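Local coordinates for urea carboxylase (Thermus thermophilus, PDB 3OEP), which is of unknown function but resembles the bacterial KipI and KipA proteins, with cyclophilin-like domains, and is probably not a true allophanate hydrolase, at residues E305-R317 / P374-L386. Residues are numbered along the deposited sequence; the frame is centred on the assembly and turned at random.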
loop_
_atom_site.group_PDB
_atom_site.type_symbol
_atom_site.label_atom_id
_atom_site.label_comp_id
_atom_site.label_asym_id
_atom_site.label_seq_id
_atom_site.Cartn_x
_atom_site.Cartn_y
_atom_site.Cartn_z
ATOM N N GLU A 305 8.145 -14.406 33.248
ATOM C CA GLU A 305 8.333 -15.579 32.392
ATOM C C GLU A 305 8.504 -15.167 30.935
ATOM O O GLU A 305 7.850 -14.235 30.478
ATOM C CB GLU A 305 7.127 -16.522 32.493
ATOM C CG GLU A 305 6.748 -16.955 33.905
ATOM C CD GLU A 305 7.770 -17.870 34.565
ATOM O OE1 GLU A 305 7.682 -18.039 35.798
ATOM O OE2 GLU A 305 8.651 -18.421 33.870
ATOM N N GLU A 306 9.381 -15.863 30.215
ATOM C CA GLU A 306 9.507 -15.694 28.770
ATOM C C GLU A 306 8.521 -16.618 28.063
ATOM O O GLU A 306 8.389 -17.790 28.432
ATOM C CB GLU A 306 10.934 -16.000 28.293
ATOM C CG GLU A 306 11.920 -14.873 28.540
ATOM C CD GLU A 306 13.280 -15.117 27.908
ATOM O OE1 GLU A 306 13.495 -16.204 27.331
ATOM O OE2 GLU A 306 14.136 -14.213 27.984
ATOM N N ILE A 307 7.842 -16.085 27.046
ATOM C CA ILE A 307 6.880 -16.837 26.242
ATOM C C ILE A 307 7.352 -16.793 24.785
ATOM O O ILE A 307 7.281 -15.739 24.144
ATOM C CB ILE A 307 5.459 -16.237 26.357
ATOM C CG1 ILE A 307 4.997 -16.222 27.823
ATOM C CG2 ILE A 307 4.460 -17.020 25.495
ATOM C CD1 ILE A 307 3.695 -15.455 28.064
ATOM N N PRO A 308 7.858 -17.922 24.262
ATOM C CA PRO A 308 8.285 -17.926 22.863
ATOM C C PRO A 308 7.091 -17.894 21.920
ATOM O O PRO A 308 5.981 -18.254 22.321
ATOM C CB PRO A 308 9.064 -19.238 22.726
ATOM C CG PRO A 308 8.568 -20.106 23.812
ATOM C CD PRO A 308 8.139 -19.208 24.931
ATOM N N PRO A 309 7.306 -17.447 20.672
ATOM C CA PRO A 309 6.184 -17.340 19.749
ATOM C C PRO A 309 5.597 -18.702 19.401
ATOM O O PRO A 309 6.304 -19.716 19.441
ATOM C CB PRO A 309 6.796 -16.656 18.514
ATOM C CG PRO A 309 8.249 -16.941 18.589
ATOM C CD PRO A 309 8.588 -17.069 20.046
ATOM N N GLY A 310 4.306 -18.709 19.091
ATOM C CA GLY A 310 3.592 -19.908 18.694
ATOM C C GLY A 310 2.734 -20.514 19.784
ATOM O O GLY A 310 2.382 -21.689 19.709
ATOM N N GLN A 311 2.387 -19.734 20.803
ATOM C CA GLN A 311 1.528 -20.253 21.856
ATOM C C GLN A 311 0.620 -19.196 22.457
ATOM O O GLN A 311 0.873 -17.986 22.336
ATOM C CB GLN A 311 2.369 -20.927 22.950
ATOM C CG GLN A 311 3.255 -19.986 23.747
ATOM C CD GLN A 311 4.271 -20.728 24.604
ATOM O OE1 GLN A 311 5.309 -21.170 24.113
ATOM N NE2 GLN A 311 3.974 -20.864 25.888
ATOM N N SER A 312 -0.450 -19.678 23.091
ATOM C CA SER A 312 -1.396 -18.819 23.785
ATOM C C SER A 312 -1.172 -18.908 25.287
ATOM O O SER A 312 -0.596 -19.879 25.794
ATOM C CB SER A 312 -2.841 -19.182 23.437
ATOM O OG SER A 312 -3.244 -20.383 24.062
ATOM N N PHE A 313 -1.644 -17.888 25.992
ATOM C CA PHE A 313 -1.375 -17.753 27.412
ATOM C C PHE A 313 -2.467 -16.938 28.081
ATOM O O PHE A 313 -3.198 -16.200 27.416
ATOM C CB PHE A 313 -0.003 -17.094 27.626
ATOM C CG PHE A 313 0.162 -15.771 26.921
ATOM C CD1 PHE A 313 0.610 -15.720 25.606
ATOM C CD2 PHE A 313 -0.113 -14.579 27.577
ATOM C CE1 PHE A 313 0.768 -14.504 24.955
ATOM C CE2 PHE A 313 0.043 -13.355 26.928
ATOM C CZ PHE A 313 0.484 -13.322 25.617
ATOM N N LEU A 314 -2.572 -17.085 29.399
ATOM C CA LEU A 314 -3.485 -16.273 30.189
ATOM C C LEU A 314 -2.766 -14.968 30.523
ATOM O O LEU A 314 -1.618 -14.966 30.963
ATOM C CB LEU A 314 -3.921 -17.019 31.458
ATOM C CG LEU A 314 -5.099 -16.467 32.288
ATOM C CD1 LEU A 314 -4.708 -15.212 33.037
ATOM C CD2 LEU A 314 -6.348 -16.210 31.447
ATOM N N TRP A 315 -3.455 -13.861 30.281
ATOM C CA TRP A 315 -2.927 -12.532 30.516
ATOM C C TRP A 315 -3.861 -11.862 31.530
ATOM O O TRP A 315 -4.927 -11.367 31.169
ATOM C CB TRP A 315 -2.866 -11.796 29.182
ATOM C CG TRP A 315 -2.290 -10.411 29.208
ATOM C CD1 TRP A 315 -1.646 -9.786 30.242
ATOM C CD2 TRP A 315 -2.270 -9.491 28.110
ATOM N NE1 TRP A 315 -1.259 -8.519 29.861
ATOM C CE2 TRP A 315 -1.632 -8.314 28.559
ATOM C CE3 TRP A 315 -2.760 -9.536 26.800
ATOM C CZ2 TRP A 315 -1.454 -7.200 27.736
ATOM C CZ3 TRP A 315 -2.589 -8.419 25.985
ATOM C CH2 TRP A 315 -1.946 -7.272 26.459
ATOM N N PRO A 316 -3.481 -11.889 32.821
ATOM C CA PRO A 316 -4.409 -11.437 33.854
ATOM C C PRO A 316 -4.552 -9.928 33.926
ATOM O O PRO A 316 -3.606 -9.203 33.608
ATOM C CB PRO A 316 -3.790 -11.967 35.154
ATOM C CG PRO A 316 -2.772 -12.963 34.748
ATOM C CD PRO A 316 -2.287 -12.527 33.410
ATOM N N ARG A 317 -5.724 -9.475 34.358
ATOM C CA ARG A 317 -6.003 -8.058 34.545
ATOM C C ARG A 317 -4.890 -7.392 35.346
ATOM O O ARG A 317 -4.459 -7.915 36.378
ATOM C CB ARG A 317 -7.341 -7.876 35.270
ATOM C CG ARG A 317 -7.619 -6.463 35.744
ATOM C CD ARG A 317 -8.978 -6.409 36.420
ATOM N NE ARG A 317 -10.052 -6.365 35.437
ATOM C CZ ARG A 317 -11.313 -6.728 35.656
ATOM N NH1 ARG A 317 -11.700 -7.195 36.842
ATOM N NH2 ARG A 317 -12.197 -6.628 34.669
ATOM N N PRO A 374 -14.641 -16.841 24.673
ATOM C CA PRO A 374 -13.621 -17.425 25.536
ATOM C C PRO A 374 -13.063 -18.743 25.006
ATOM O O PRO A 374 -13.800 -19.544 24.438
ATOM C CB PRO A 374 -14.368 -17.646 26.864
ATOM C CG PRO A 374 -15.810 -17.694 26.494
ATOM C CD PRO A 374 -15.945 -16.738 25.354
ATOM N N VAL A 375 -11.761 -18.937 25.186
ATOM C CA VAL A 375 -11.098 -20.203 24.896
ATOM C C VAL A 375 -10.048 -20.460 25.968
ATOM O O VAL A 375 -9.582 -19.520 26.620
ATOM C CB VAL A 375 -10.419 -20.186 23.514
ATOM C CG1 VAL A 375 -11.457 -19.971 22.418
ATOM C CG2 VAL A 375 -9.333 -19.121 23.455
ATOM N N ARG A 376 -9.677 -21.724 26.145
ATOM C CA ARG A 376 -8.633 -22.093 27.100
ATOM C C ARG A 376 -7.266 -21.600 26.634
ATOM O O ARG A 376 -6.954 -21.688 25.447
ATOM C CB ARG A 376 -8.544 -23.610 27.253
ATOM C CG ARG A 376 -9.740 -24.254 27.895
ATOM C CD ARG A 376 -9.637 -25.754 27.774
ATOM N NE ARG A 376 -10.727 -26.443 28.462
ATOM C CZ ARG A 376 -11.968 -26.555 27.993
ATOM N NH1 ARG A 376 -12.308 -26.015 26.825
ATOM N NH2 ARG A 376 -12.877 -27.199 28.707
ATOM N N PRO A 377 -6.433 -21.126 27.573
ATOM C CA PRO A 377 -5.050 -20.788 27.249
ATOM C C PRO A 377 -4.182 -22.038 27.123
ATOM O O PRO A 377 -4.636 -23.147 27.420
ATOM C CB PRO A 377 -4.608 -19.962 28.457
ATOM C CG PRO A 377 -5.359 -20.556 29.588
ATOM C CD PRO A 377 -6.703 -20.965 29.015
ATOM N N GLY A 378 -2.943 -21.850 26.680
ATOM C CA GLY A 378 -1.958 -22.922 26.651
ATOM C C GLY A 378 -1.926 -23.761 25.390
ATOM O O GLY A 378 -1.344 -24.847 25.395
ATOM N N ARG A 379 -2.550 -23.286 24.312
ATOM C CA ARG A 379 -2.418 -23.945 23.015
ATOM C C ARG A 379 -1.053 -23.606 22.441
ATOM O O ARG A 379 -0.501 -22.549 22.731
ATOM C CB ARG A 379 -3.484 -23.487 22.024
ATOM C CG ARG A 379 -4.901 -23.929 22.333
ATOM C CD ARG A 379 -5.660 -24.279 21.048
ATOM N NE ARG A 379 -7.089 -23.971 21.146
ATOM C CZ ARG A 379 -7.754 -23.100 20.381
ATOM N NH1 ARG A 379 -7.150 -22.419 19.411
ATOM N NH2 ARG A 379 -9.054 -22.916 20.582
ATOM N N ALA A 380 -0.512 -24.506 21.626
ATOM C CA ALA A 380 0.739 -24.234 20.928
ATOM C C ALA A 380 0.758 -24.956 19.592
ATOM O O ALA A 380 0.261 -26.076 19.477
ATOM C CB ALA A 380 1.935 -24.646 21.778
ATOM N N PHE A 381 1.328 -24.296 18.587
ATOM C CA PHE A 381 1.510 -24.879 17.258
ATOM C C PHE A 381 2.930 -24.549 16.806
ATOM O O PHE A 381 3.419 -23.451 17.073
ATOM C CB PHE A 381 0.481 -24.309 16.282
ATOM C CG PHE A 381 0.426 -25.029 14.962
ATOM C CD1 PHE A 381 -0.380 -26.151 14.799
ATOM C CD2 PHE A 381 1.184 -24.589 13.883
ATOM C CE1 PHE A 381 -0.430 -26.823 13.577
ATOM C CE2 PHE A 381 1.141 -25.251 12.662
ATOM C CZ PHE A 381 0.332 -26.371 12.509
ATOM N N PRO A 382 3.606 -25.490 16.123
ATOM C CA PRO A 382 4.984 -25.212 15.739
ATOM C C PRO A 382 5.070 -24.136 14.663
ATOM O O PRO A 382 4.267 -24.127 13.730
ATOM C CB PRO A 382 5.470 -26.559 15.191
ATOM C CG PRO A 382 4.225 -27.205 14.674
ATOM C CD PRO A 382 3.183 -26.836 15.687
ATOM N N GLN A 383 6.021 -23.225 14.802
ATOM C CA GLN A 383 6.292 -22.266 13.742
ATOM C C GLN A 383 7.365 -22.822 12.837
ATOM O O GLN A 383 8.307 -23.463 13.304
ATOM C CB GLN A 383 6.780 -20.941 14.311
ATOM C CG GLN A 383 5.829 -20.299 15.269
ATOM C CD GLN A 383 6.062 -18.807 15.373
ATOM O OE1 GLN A 383 5.121 -18.022 15.311
ATOM N NE2 GLN A 383 7.324 -18.410 15.503
ATOM N N ARG A 384 7.235 -22.557 11.543
ATOM C CA ARG A 384 8.309 -22.841 10.605
ATOM C C ARG A 384 9.555 -22.061 11.039
ATOM O O ARG A 384 9.442 -20.930 11.523
ATOM C CB ARG A 384 7.894 -22.460 9.177
ATOM C CG ARG A 384 7.629 -20.980 8.964
ATOM C CD ARG A 384 7.007 -20.681 7.596
ATOM N NE ARG A 384 5.623 -21.136 7.478
ATOM C CZ ARG A 384 4.771 -20.747 6.527
ATOM N NH1 ARG A 384 5.140 -19.875 5.593
ATOM N NH2 ARG A 384 3.530 -21.226 6.515
ATOM N N PRO A 385 10.746 -22.664 10.901
ATOM C CA PRO A 385 11.927 -21.899 11.280
ATOM C C PRO A 385 12.201 -20.754 10.306
ATOM O O PRO A 385 11.879 -20.852 9.118
ATOM C CB PRO A 385 13.053 -22.936 11.231
ATOM C CG PRO A 385 12.565 -23.996 10.319
ATOM C CD PRO A 385 11.082 -24.046 10.512
ATOM N N LEU A 386 12.766 -19.673 10.827
ATOM C CA LEU A 386 13.160 -18.537 10.012
ATOM C C LEU A 386 14.646 -18.683 9.722
ATOM O O LEU A 386 15.451 -18.663 10.649
ATOM C CB LEU A 386 12.895 -17.234 10.762
ATOM C CG LEU A 386 13.202 -15.938 10.015
ATOM C CD1 LEU A 386 12.293 -15.769 8.810
ATOM C CD2 LEU A 386 13.072 -14.756 10.959
HETATM O O HOH W 1 -5.705 -20.397 23.394
#
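Ser-312 OG accepts a hydrogen bond from Arg-379 N at 3.0 Å and shares another with a water at 2.6 Å, which in turn donates to Arg-376 O. The hydroxyl sits between the backbone N and the carbonyl carbon of its own residue (chi1 74°), a rotation that sets it among the backbone groups of Pro-377 to Arg-379. Serine suits this buried site because its short arm carries a polar atom without bulk. Its backbone joins in: Ser-312 N donates to Arg-379 O at 2.9 Å, and Ser-312 O receives a weak bond from Gly-378 N. Farther along, Phe-381 N donates to Gly-310 O at 3.0 Å, so two good bonds flank the single antiparallel bridge of Gln-311 with Ala-380.

Gly-310 and Gly-378 both have positive phi, where a CB would press on the preceding carbonyl; at Gly-310, part of a G1 bulge facing Phe-293, it would also strike Phe-381 O. Next to Gly-378, Pro-377 rests CB on the Leu-314 backbone, 3.6 Å from N. At the other end, the Gln-383 side chain crosses Pro-309 at about a right angle, Gln-383 NE2 lying 3.5 Å from Pro-309 CB, while NE2 also donates to Gly-295 O. With an alanine in place of Gln-383, that carbonyl would probably lose this donor and a gap would be likely to open beside Pro-309. Strand 311-315 is outermost in its five-stranded sheet, and the irregular 374-386 segment covers part of its edge, which suggests that the pairing rests largely on backbone bonds, with Ser-312, Pro-377 and Gln-383 adding side-chain contacts.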